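Local coordinates for ATP phosphoribosyltransferase regulatory subunit (Thermotoga maritima, PDB 1USY), which is probably required for the first step of histidine biosynthesis and may allow feedback regulation of ATP phosphoribosyltransferase by histidine, at residues V250-E255 against S267-G272. Sequence-based numbering, arbitrary orientation.
Sequences VAAGGE and SIFLEG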
ATOM      1  N   VAL B 250      27.531   1.531  21.681  1.00 29.25           N
ATOM      2  CA  VAL B 250      26.519   1.810  22.697  1.00 28.70           C
ATOM      3  C   VAL B 250      25.978   3.251  22.596  1.00 24.27           C
ATOM      4  O   VAL B 250      24.913   3.552  23.094  1.00 20.77           O
ATOM      5  CB  VAL B 250      27.147   1.442  24.056  1.00 28.75           C
ATOM      6  CG1 VAL B 250      26.885   2.452  25.125  1.00 31.53           C
ATOM      7  CG2 VAL B 250      26.717   0.040  24.435  1.00 24.96           C
ATOM      8  N   ALA B 251      26.696   4.113  21.891  1.00 18.11           N
ATOM      9  CA  ALA B 251      26.353   5.520  21.810  1.00 19.26           C
ATOM     10  C   ALA B 251      27.094   6.116  20.619  1.00 16.36           C
ATOM     11  O   ALA B 251      28.105   5.577  20.203  1.00 23.30           O
ATOM     12  CB  ALA B 251      26.752   6.210  23.115  1.00 13.70           C
ATOM     13  N   ALA B 252      26.570   7.186  20.035  1.00 21.81           N
ATOM     14  CA  ALA B 252      27.189   7.866  18.879  1.00 20.00           C
ATOM     15  C   ALA B 252      26.526   9.205  18.770  1.00 25.43           C
ATOM     16  O   ALA B 252      25.313   9.299  19.029  1.00 27.75           O
ATOM     17  CB  ALA B 252      26.999   7.108  17.577  1.00 24.81           C
ATOM     18  N   GLY B 253      27.325  10.216  18.405  1.00 19.23           N
ATOM     19  CA  GLY B 253      26.872  11.570  18.243  1.00 22.69           C
ATOM     20  C   GLY B 253      27.858  12.431  17.492  1.00 22.15           C
ATOM     21  O   GLY B 253      28.745  11.898  16.852  1.00 21.78           O
ATOM     22  N   GLY B 254      27.673  13.752  17.520  1.00 16.59           N
ATOM     23  CA  GLY B 254      28.610  14.639  16.856  1.00 12.36           C
ATOM     24  C   GLY B 254      28.114  16.000  16.454  1.00 16.15           C
ATOM     25  O   GLY B 254      26.943  16.303  16.537  1.00 16.13           O
ATOM     26  N   GLU B 255      29.043  16.841  16.021  1.00 21.12           N
ATOM     27  CA  GLU B 255      28.722  18.141  15.455  1.00 15.76           C
ATOM     28  C   GLU B 255      28.300  18.007  13.985  1.00 20.99           C
ATOM     29  O   GLU B 255      28.820  17.159  13.245  1.00 18.21           O
ATOM     30  CB  GLU B 255      29.925  19.057  15.582  1.00 17.54           C
ATOM     31  CG  GLU B 255      30.242  19.418  17.028  1.00 24.05           C
ATOM     32  CD  GLU B 255      31.529  20.236  17.203  1.00 25.04           C
ATOM     33  OE1 GLU B 255      31.662  20.908  18.242  1.00 25.12           O
ATOM     34  OE2 GLU B 255      32.423  20.192  16.333  1.00 21.80           O
ATOM     35  N   SER B 267      23.264  10.151  20.885  1.00 30.74           N
ATOM     36  CA  SER B 267      22.279   9.105  21.009  1.00 30.30           C
ATOM     37  C   SER B 267      22.884   8.016  21.853  1.00 31.44           C
ATOM     38  O   SER B 267      24.082   7.714  21.733  1.00 32.60           O
ATOM     39  CB  SER B 267      22.025   8.497  19.624  1.00 32.18           C
ATOM     40  OG  SER B 267      20.791   8.925  19.093  1.00 37.55           O
ATOM     41  N   ILE B 268      22.055   7.376  22.662  1.00 26.55           N
ATOM     42  CA  ILE B 268      22.429   6.122  23.246  1.00 17.94           C
ATOM     43  C   ILE B 268      21.484   5.014  22.813  1.00 23.90           C
ATOM     44  O   ILE B 268      20.255   5.219  22.743  1.00 22.44           O
ATOM     45  CB  ILE B 268      22.410   6.208  24.742  1.00 22.64           C
ATOM     46  CG1 ILE B 268      23.533   7.081  25.252  1.00 19.60           C
ATOM     47  CG2 ILE B 268      22.491   4.794  25.358  1.00 23.89           C
ATOM     48  CD1 ILE B 268      23.259   7.594  26.603  1.00 19.89           C
ATOM     49  N   PHE B 269      22.065   3.836  22.569  1.00 22.51           N
ATOM     50  CA  PHE B 269      21.311   2.616  22.268  1.00 27.00           C
ATOM     51  C   PHE B 269      21.111   1.654  23.460  1.00 30.17           C
ATOM     52  O   PHE B 269      22.061   1.005  23.905  1.00 34.37           O
ATOM     53  CB  PHE B 269      21.967   1.903  21.087  1.00 24.06           C
ATOM     54  CG  PHE B 269      22.522   2.844  20.031  1.00 26.91           C
ATOM     55  CD1 PHE B 269      21.669   3.600  19.221  1.00 23.12           C
ATOM     56  CD2 PHE B 269      23.917   2.966  19.841  1.00 30.88           C
ATOM     57  CE1 PHE B 269      22.172   4.485  18.219  1.00 22.24           C
ATOM     58  CE2 PHE B 269      24.457   3.832  18.854  1.00 24.05           C
ATOM     59  CZ  PHE B 269      23.557   4.611  18.036  1.00 31.32           C
ATOM     60  N   LEU B 270      19.904   1.584  24.020  1.00 29.37           N
ATOM     61  CA  LEU B 270      19.621   0.484  24.935  1.00 35.38           C
ATOM     62  C   LEU B 270      19.093  -0.614  24.034  1.00 40.64           C
ATOM     63  O   LEU B 270      19.337  -1.787  24.244  1.00 42.43           O
ATOM     64  CB  LEU B 270      18.532   0.856  25.940  1.00 37.54           C
ATOM     65  CG  LEU B 270      18.466   2.128  26.771  1.00 30.72           C
ATOM     66  CD1 LEU B 270      17.234   1.949  27.599  1.00 30.59           C
ATOM     67  CD2 LEU B 270      19.706   2.363  27.685  1.00 27.35           C
ATOM     68  N   GLU B 271      18.306  -0.174  23.048  1.00 50.20           N
ATOM     69  CA  GLU B 271      17.949  -0.902  21.822  1.00 54.34           C
ATOM     70  C   GLU B 271      17.179  -2.206  21.989  1.00 53.46           C
ATOM     71  O   GLU B 271      16.705  -2.517  23.092  1.00 55.77           O
ATOM     72  CB  GLU B 271      19.192  -1.096  20.936  1.00 57.04           C
ATOM     73  CG  GLU B 271      19.615   0.180  20.248  1.00 64.92           C
ATOM     74  CD  GLU B 271      20.129  -0.042  18.842  1.00 76.67           C
ATOM     75  OE1 GLU B 271      19.898   0.844  17.970  1.00 82.62           O
ATOM     76  OE2 GLU B 271      20.770  -1.092  18.604  1.00 81.54           O
ATOM     77  N   GLY B 272      17.049  -2.943  20.879  1.00 49.33           N
ATOM     78  CA  GLY B 272      16.393  -4.234  20.880  1.00 50.84           C
ATOM     79  C   GLY B 272      15.231  -4.236  19.927  1.00 49.28           C
ATOM     80  O   GLY B 272      15.296  -3.591  18.896  1.00 50.14           O
TER
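The Phe269 ring leans obliquely across the backbone of Val250 to Ala252, with CD2 3.6 Å from Ala251 N and CE2 reaching on along the strand toward Ala252. Its far corner meets the Ala252 methyl, CZ lying 4.3 Å from CB. The first torsion puts CG anti to the carbonyl carbon and beside the backbone N (chi1 -37°), which swings the ring back over the neighbouring strand; Phe269 also touches Gln92 of strand 86-98, the neighbour on the other side of its own strand. Next to the ring, Phe269 N donates to Val250 O at 2.9 Å in a nearly straight bond (166°), approaching from above the carbonyl plane. Ile268 packs its branch methyl against the same oxygen, with CG2 3.5 Å from Val250 O. Further along, Ala252 and Ser267 form a hydrogen-bonded antiparallel pair: Ala252 N donates to Ser267 O at 3.1 Å, while the return bond from Ser267 N to Ala252 O is clearly bent (136°). These bonds stitch together the two arms of a beta hairpin, strands 248-257 and 262-269, within the mixed, largely antiparallel sheet of this member of the class II aminoacyl-tRNA synthetase family. At the other border of strand 248-257, Val250 and Ala251 both face Ile241 in a classic beta bulge. Ala251 and Ile268 make the non-hydrogen-bonded pair, their side chains on the sheet face covered by helix 103-120, where both touch Ile113. Ala251 CB stands 4.0 Å from Ile268 CG1, and Ala251 CA makes a CA-H...O contact to Ser267 O at 3.2 Å. On the other face, with Ala252, the Ser267 hydroxyl is hydrogen-bonded to Gln92 OE1 and to Tyr75 OH, linking the hairpin to strands 86-98 and 71-83.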